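Local coordinates for bromo domain-containing protein (Trypanosoma brucei brucei, PDB 5K29) that probably recognises acetylated lysines, as bromodomains do, through the bromodomain that forms this part of the longer chain, although its own function remains uncharacterized, at residues L56-A59 with A60-A64; E79-R82 with L83-N86; V85-C88 with I89-G93. All coordinates share one frame; numbering follows the deposited sequence. Where two conformers were deposited one is given.

In the fold
Contact 1 lies on helix 53-64; contacts 2 and 3 follow later in the chain, both on helix 75-92. The centres of contacts 1 and 2 are about 13 Å apart, and the two touch: in the given conformer R62 makes a salt bridge to D80, linking the two helices, and L56 packs on M84. Contact 3 continues from contact 2, sharing V85 and N86, with its centre about 10 Å further on. From contact 1 it is about 20 Å between centres and about 9 Å between nearest atoms. Helices 12-21 and 97-122 complete the left-handed four-helix bundle of the bromodomain, so the three contacts follow two of its helices, the last reaching a helix end.

Contact 1 of 3, residues L56-A59 with A60-A64; sequences LATA and ADRAA
A59 O accepts the amide of A63, with A63 N 2.8 Å from A59 O. One residue earlier, R62 N meets T58 O at 2.9 Å. The same i to i+4 pattern joins D61 N to A57 O and A60 N to L56 O. Aliphatic atoms of the following turn also pack against the carbonyl oxygens: D61 CB comes within 3.1 Å of T58 O, and A60 CB lies 3.5 Å from L56 O.

This is the middle and end of helix 53-64, one of the four helices of the bromodomain bundle. Its alanines let neighbours come close: A59 and A63 lie against V19 of helix 12-21 and against Y68 of the following loop. On another side, R62 leans back over the preceding turn. R62 CG starts beside its own backbone N and sits 3.4 Å from T58 O; a bend at chi3 (-86°) then turns the guanidinium so that the methyl T58 CG2 covers one of its faces, 4.2 Å from R62 CZ and displaced toward the rim. A59 CA lies at the edge of the same group. R62 was modelled in two conformers, which makes this methyl contact less certain than the backbone bonds. In the conformer described here, R62 NE forms a salt bridge with D80 on helix 75-92, while T58 OG1 turns the other way and hydrogen-bonds to C54 O.

Contact 2 of 3, residues E79-R82 with L83-N86; sequences EDIR and LMVN
Two turns of helix 75-92, a long helix of the bromodomain bundle, bring I81 against M84 and V85. On this buried flank I81 CD1 meets the methyl M84 CE at 3.9 Å, the two side chains crossing at a slant. Chi1 (-77°) sets M84 CG beside its own backbone N, 3.3 Å from D80 O; the chain then runs out through SD, and the nearly eclipsed chi3 (12°) swings CE onto I81 CD1. I81 CG2 and V85 CG2 approach more loosely, at 4.4 Å. M110 of helix 97-122 covers I81, and P51 packs on both M84 and V85.

Four i to i+4 backbone bonds join the turns. L83 N bonds to E79 O, and N86 N to R82 O, both at 2.8 Å. The bonds M84 N to D80 O and V85 N to I81 O are slightly longer. On the outer flank, L83 CG folds back to 3.2 Å from E79 O. N86 does likewise over R82 O: its ND2 comes within 3.2 Å of that oxygen, but at an angle too poor for a hydrogen bond.

D80 OD2 turns away into the fold, to Y68 OH and, in the given conformer, R62 NE. This pairing probably favours the ionised carboxylate, and the Y68 hydrogen bond would help hold its rotation, while the side chains of I81, M84 and V85 meet by apolar contact, without directional bonds.

Contact 3 of 3, residues V85-C88 with I89-G93; sequences VNNC and ILFNG
The tight part centres on buried C88, whose O receives N92 N at 2.9 Å; N92 itself lies at the exposed margin, beside C50 and Y98. N92 CB and ND2 also stay close to that oxygen, the latter at 3.5 Å. C88 has its SG held in a disulfide with C50, and A102 of helix 97-122 packs on its side chain. Next to it, V85 CG1 and I89 CD1 come to 4.2 Å, a looser apolar approach, and I89 N donates to V85 O at 3.0 Å.

The other side is looser and largely exposed, carrying N87, L90 and F91. With CG turned away from its own backbone N (chi1 -162°), N87 brings OD1 to the edge of the F91 ring, in the ring plane and 3.5 Å from F91 CE2. Amide and ring are inclined 66° to each other. L90 CG lies over one ring face, toward the rim, and F91 N still bonds to N87 O, at 3.2 Å.

Beyond N92, G93 leaves the helix with a positive phi (92°). This is the end of the third bundle helix leading into the loop before helix 97-122, the place where bromodomains commonly carry their acetyl-lysine-recognising asparagine; N92 probably occupies that position.

Contact 1 of 3, residues L56-A59 with A60-A64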
loop_
_atom_site.group_PDB
_atom_site.type_symbol
_atom_site.label_atom_id
_atom_site.label_comp_id
_atom_site.label_asym_id
_atom_site.label_seq_id
_atom_site.Cartn_x
_atom_site.Cartn_y
_atom_site.Cartn_z
ATOM N N LEU A 56 5.567 -6.201 0.436
ATOM C CA LEU A 56 4.133 -6.244 0.701
ATOM C C LEU A 56 3.773 -7.097 1.918
ATOM O O LEU A 56 2.779 -6.811 2.586
ATOM C CB LEU A 56 3.338 -6.673 -0.547
ATOM C CG LEU A 56 3.330 -5.665 -1.704
ATOM C CD1 LEU A 56 2.679 -6.270 -2.929
ATOM C CD2 LEU A 56 2.621 -4.319 -1.294
ATOM N N ALA A 57 4.582 -8.137 2.208
ATOM C CA ALA A 57 4.403 -9.007 3.376
ATOM C C ALA A 57 4.753 -8.217 4.648
ATOM O O ALA A 57 4.133 -8.439 5.682
ATOM C CB ALA A 57 5.286 -10.253 3.261
ATOM N N THR A 58 5.724 -7.282 4.557
ATOM C CA THR A 58 6.115 -6.389 5.651
ATOM C C THR A 58 4.927 -5.431 5.930
ATOM O O THR A 58 4.520 -5.279 7.082
ATOM C CB THR A 58 7.423 -5.645 5.303
ATOM O OG1 THR A 58 8.476 -6.597 5.199
ATOM C CG2 THR A 58 7.811 -4.614 6.355
ATOM N N ALA A 59 4.360 -4.827 4.877
ATOM C CA ALA A 59 3.202 -3.941 5.018
ATOM C C ALA A 59 2.017 -4.707 5.661
ATOM O O ALA A 59 1.340 -4.142 6.522
ATOM C CB ALA A 59 2.797 -3.375 3.663
ATOM N N ALA A 60 1.809 -5.995 5.285
ATOM C CA ALA A 60 0.723 -6.832 5.822
ATOM C C ALA A 60 0.936 -7.113 7.309
ATOM O O ALA A 60 -0.032 -7.188 8.066
ATOM C CB ALA A 60 0.625 -8.137 5.049
ATOM N N ASP A 61 2.220 -7.227 7.715
ATOM C CA ASP A 61 2.684 -7.429 9.080
ATOM C C ASP A 61 2.354 -6.177 9.899
ATOM O O ASP A 61 1.729 -6.284 10.960
ATOM C CB ASP A 61 4.204 -7.699 9.062
ATOM C CG ASP A 61 4.829 -8.171 10.356
ATOM O OD1 ASP A 61 4.115 -8.817 11.165
ATOM O OD2 ASP A 61 6.049 -7.962 10.531
ATOM N N ARG A 62 2.730 -4.985 9.367
ATOM C CA ARG A 62 2.439 -3.685 9.965
ATOM C C ARG A 62 0.909 -3.517 10.093
ATOM O O ARG A 62 0.430 -3.048 11.126
ATOM C CB ARG A 62 3.057 -2.539 9.145
ATOM C CG ARG A 62 4.588 -2.540 9.176
ATOM C CD ARG A 62 5.217 -1.253 8.666
ATOM N NE ARG A 62 5.394 -1.239 7.212
ATOM C CZ ARG A 62 6.405 -0.643 6.580
ATOM N NH1 ARG A 62 7.356 -0.024 7.268
ATOM N NH2 ARG A 62 6.474 -0.671 5.256
ATOM N N ALA A 63 0.143 -3.987 9.082
ATOM C CA ALA A 63 -1.325 -3.911 9.083
ATOM C C ALA A 63 -1.938 -4.757 10.205
ATOM O O ALA A 63 -2.900 -4.323 10.832
ATOM C CB ALA A 63 -1.897 -4.309 7.721
ATOM N N ALA A 64 -1.366 -5.934 10.472
ATOM C CA ALA A 64 -1.819 -6.863 11.507
ATOM C C ALA A 64 -1.560 -6.328 12.917
ATOM O O ALA A 64 -2.301 -6.660 13.853
ATOM C CB ALA A 64 -1.129 -8.205 11.326
#

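Contact 2 of 3, residues E79-R82 with L83-N86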
loop_
_atom_site.group_PDB
_atom_site.type_symbol
_atom_site.label_atom_id
_atom_site.label_comp_id
_atom_site.label_asym_id
_atom_site.label_seq_id
_atom_site.Cartn_x
_atom_site.Cartn_y
_atom_site.Cartn_z
ATOM N N GLU A 79 1.967 6.443 2.607
ATOM C CA GLU A 79 3.372 6.848 2.816
ATOM C C GLU A 79 4.262 5.637 2.601
ATOM O O GLU A 79 5.176 5.700 1.800
ATOM C CB GLU A 79 3.611 7.339 4.236
ATOM C CG GLU A 79 3.327 8.799 4.477
ATOM C CD GLU A 79 3.398 9.177 5.944
ATOM O OE1 GLU A 79 4.060 8.449 6.720
ATOM O OE2 GLU A 79 2.794 10.206 6.320
ATOM N N ASP A 80 3.942 4.510 3.254
ATOM C CA ASP A 80 4.711 3.265 3.148
ATOM C C ASP A 80 4.879 2.806 1.718
ATOM O O ASP A 80 5.971 2.427 1.340
ATOM C CB ASP A 80 4.053 2.169 3.991
ATOM C CG ASP A 80 4.269 2.324 5.479
ATOM O OD1 ASP A 80 4.819 3.378 5.902
ATOM O OD2 ASP A 80 3.912 1.397 6.220
ATOM N N ILE A 81 3.812 2.881 0.915
ATOM C CA ILE A 81 3.852 2.518 -0.495
ATOM C C ILE A 81 4.780 3.477 -1.241
ATOM O O ILE A 81 5.603 3.010 -2.007
ATOM C CB ILE A 81 2.432 2.473 -1.138
ATOM C CG1 ILE A 81 1.478 1.447 -0.436
ATOM C CG2 ILE A 81 2.498 2.232 -2.679
ATOM C CD1 ILE A 81 1.898 -0.038 -0.476
ATOM N N ARG A 82 4.613 4.811 -1.059
ATOM C CA ARG A 82 5.430 5.809 -1.766
ATOM C C ARG A 82 6.888 5.667 -1.413
ATOM O O ARG A 82 7.735 5.748 -2.305
ATOM C CB ARG A 82 4.916 7.235 -1.517
ATOM C CG ARG A 82 3.607 7.463 -2.267
ATOM C CD ARG A 82 3.121 8.868 -2.238
ATOM N NE ARG A 82 1.934 8.992 -3.082
ATOM C CZ ARG A 82 0.754 9.392 -2.647
ATOM N NH1 ARG A 82 -0.274 9.457 -3.479
ATOM N NH2 ARG A 82 0.591 9.745 -1.378
ATOM N N LEU A 83 7.179 5.362 -0.143
ATOM C CA LEU A 83 8.543 5.162 0.324
ATOM C C LEU A 83 9.182 3.946 -0.310
ATOM O O LEU A 83 10.352 4.033 -0.674
ATOM C CB LEU A 83 8.655 5.103 1.872
ATOM C CG LEU A 83 8.217 6.316 2.723
ATOM C CD1 LEU A 83 8.761 6.207 4.153
ATOM C CD2 LEU A 83 8.694 7.656 2.146
ATOM N N MET A 84 8.429 2.824 -0.480
ATOM C CA MET A 84 8.951 1.583 -1.097
ATOM C C MET A 84 9.219 1.899 -2.558
ATOM O O MET A 84 10.253 1.532 -3.094
ATOM C CB MET A 84 7.895 0.460 -1.084
ATOM C CG MET A 84 7.676 -0.237 0.249
ATOM S SD MET A 84 6.108 -1.233 0.416
ATOM C CE MET A 84 5.542 -1.312 -1.168
ATOM N N VAL A 85 8.285 2.603 -3.207
ATOM C CA VAL A 85 8.423 2.961 -4.618
ATOM C C VAL A 85 9.620 3.902 -4.855
ATOM O O VAL A 85 10.380 3.660 -5.788
ATOM C CB VAL A 85 7.100 3.496 -5.189
ATOM C CG1 VAL A 85 7.315 4.165 -6.547
ATOM C CG2 VAL A 85 6.083 2.346 -5.290
ATOM N N ASN A 86 9.816 4.916 -3.998
ATOM C CA ASN A 86 10.978 5.842 -4.086
ATOM C C ASN A 86 12.303 5.062 -3.909
ATOM O O ASN A 86 13.304 5.354 -4.568
ATOM C CB ASN A 86 10.883 6.915 -3.001
ATOM C CG ASN A 86 9.765 7.924 -3.138
ATOM O OD1 ASN A 86 9.277 8.228 -4.230
ATOM N ND2 ASN A 86 9.348 8.500 -2.008
#

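Contact 3 of 3, residues V85-C88 with I89-G93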
loop_
_atom_site.group_PDB
_atom_site.type_symbol
_atom_site.label_atom_id
_atom_site.label_comp_id
_atom_site.label_asym_id
_atom_site.label_seq_id
_atom_site.Cartn_x
_atom_site.Cartn_y
_atom_site.Cartn_z
ATOM N N VAL A 85 8.285 2.603 -3.207
ATOM C CA VAL A 85 8.423 2.961 -4.618
ATOM C C VAL A 85 9.620 3.902 -4.855
ATOM O O VAL A 85 10.380 3.660 -5.788
ATOM C CB VAL A 85 7.100 3.496 -5.189
ATOM C CG1 VAL A 85 7.315 4.165 -6.547
ATOM C CG2 VAL A 85 6.083 2.346 -5.290
ATOM N N ASN A 86 9.816 4.916 -3.998
ATOM C CA ASN A 86 10.978 5.842 -4.086
ATOM C C ASN A 86 12.303 5.062 -3.909
ATOM O O ASN A 86 13.304 5.354 -4.568
ATOM C CB ASN A 86 10.883 6.915 -3.001
ATOM C CG ASN A 86 9.765 7.924 -3.138
ATOM O OD1 ASN A 86 9.277 8.228 -4.230
ATOM N ND2 ASN A 86 9.348 8.500 -2.008
ATOM N N ASN A 87 12.269 4.003 -3.073
ATOM C CA ASN A 87 13.416 3.124 -2.852
ATOM C C ASN A 87 13.727 2.299 -4.112
ATOM O O ASN A 87 14.899 2.185 -4.472
ATOM C CB ASN A 87 13.198 2.222 -1.639
ATOM C CG ASN A 87 14.488 1.644 -1.132
ATOM O OD1 ASN A 87 15.403 2.366 -0.734
ATOM N ND2 ASN A 87 14.603 0.332 -1.172
ATOM N N CYS A 88 12.660 1.806 -4.818
ATOM C CA CYS A 88 12.756 1.051 -6.079
ATOM C C CYS A 88 13.427 1.950 -7.114
ATOM O O CYS A 88 14.360 1.533 -7.785
ATOM C CB CYS A 88 11.376 0.614 -6.573
ATOM S SG CYS A 88 10.527 -0.588 -5.508
ATOM N N ILE A 89 12.936 3.189 -7.240
ATOM C CA ILE A 89 13.487 4.155 -8.200
ATOM C C ILE A 89 14.970 4.422 -7.919
ATOM O O ILE A 89 15.761 4.423 -8.856
ATOM C CB ILE A 89 12.624 5.447 -8.269
ATOM C CG1 ILE A 89 11.224 5.148 -8.873
ATOM C CG2 ILE A 89 13.357 6.601 -9.025
ATOM C CD1 ILE A 89 10.208 6.293 -8.696
ATOM N N LEU A 90 15.349 4.637 -6.641
ATOM C CA LEU A 90 16.754 4.917 -6.287
ATOM C C LEU A 90 17.696 3.802 -6.736
ATOM O O LEU A 90 18.727 4.076 -7.354
ATOM C CB LEU A 90 16.917 5.209 -4.776
ATOM C CG LEU A 90 18.349 5.195 -4.198
ATOM C CD1 LEU A 90 19.225 6.280 -4.803
ATOM C CD2 LEU A 90 18.338 5.309 -2.714
ATOM N N PHE A 91 17.323 2.552 -6.463
ATOM C CA PHE A 91 18.183 1.419 -6.759
ATOM C C PHE A 91 18.104 0.914 -8.204
ATOM O O PHE A 91 19.109 0.411 -8.685
ATOM C CB PHE A 91 17.942 0.294 -5.738
ATOM C CG PHE A 91 18.612 0.604 -4.409
ATOM C CD1 PHE A 91 19.994 0.428 -4.243
ATOM C CD2 PHE A 91 17.876 1.100 -3.337
ATOM C CE1 PHE A 91 20.614 0.722 -3.023
ATOM C CE2 PHE A 91 18.497 1.406 -2.122
ATOM C CZ PHE A 91 19.858 1.226 -1.974
ATOM N N ASN A 92 16.975 1.087 -8.910
ATOM C CA ASN A 92 16.863 0.587 -10.285
ATOM C C ASN A 92 16.999 1.656 -11.389
ATOM O O ASN A 92 17.025 1.293 -12.570
ATOM C CB ASN A 92 15.554 -0.208 -10.474
ATOM C CG ASN A 92 15.393 -1.427 -9.587
ATOM O OD1 ASN A 92 16.352 -2.147 -9.294
ATOM N ND2 ASN A 92 14.157 -1.716 -9.186
ATOM N N GLY A 93 17.102 2.936 -11.015
ATOM C CA GLY A 93 17.178 4.041 -11.967
ATOM C C GLY A 93 15.793 4.578 -12.270
ATOM O O GLY A 93 14.807 3.870 -12.062
#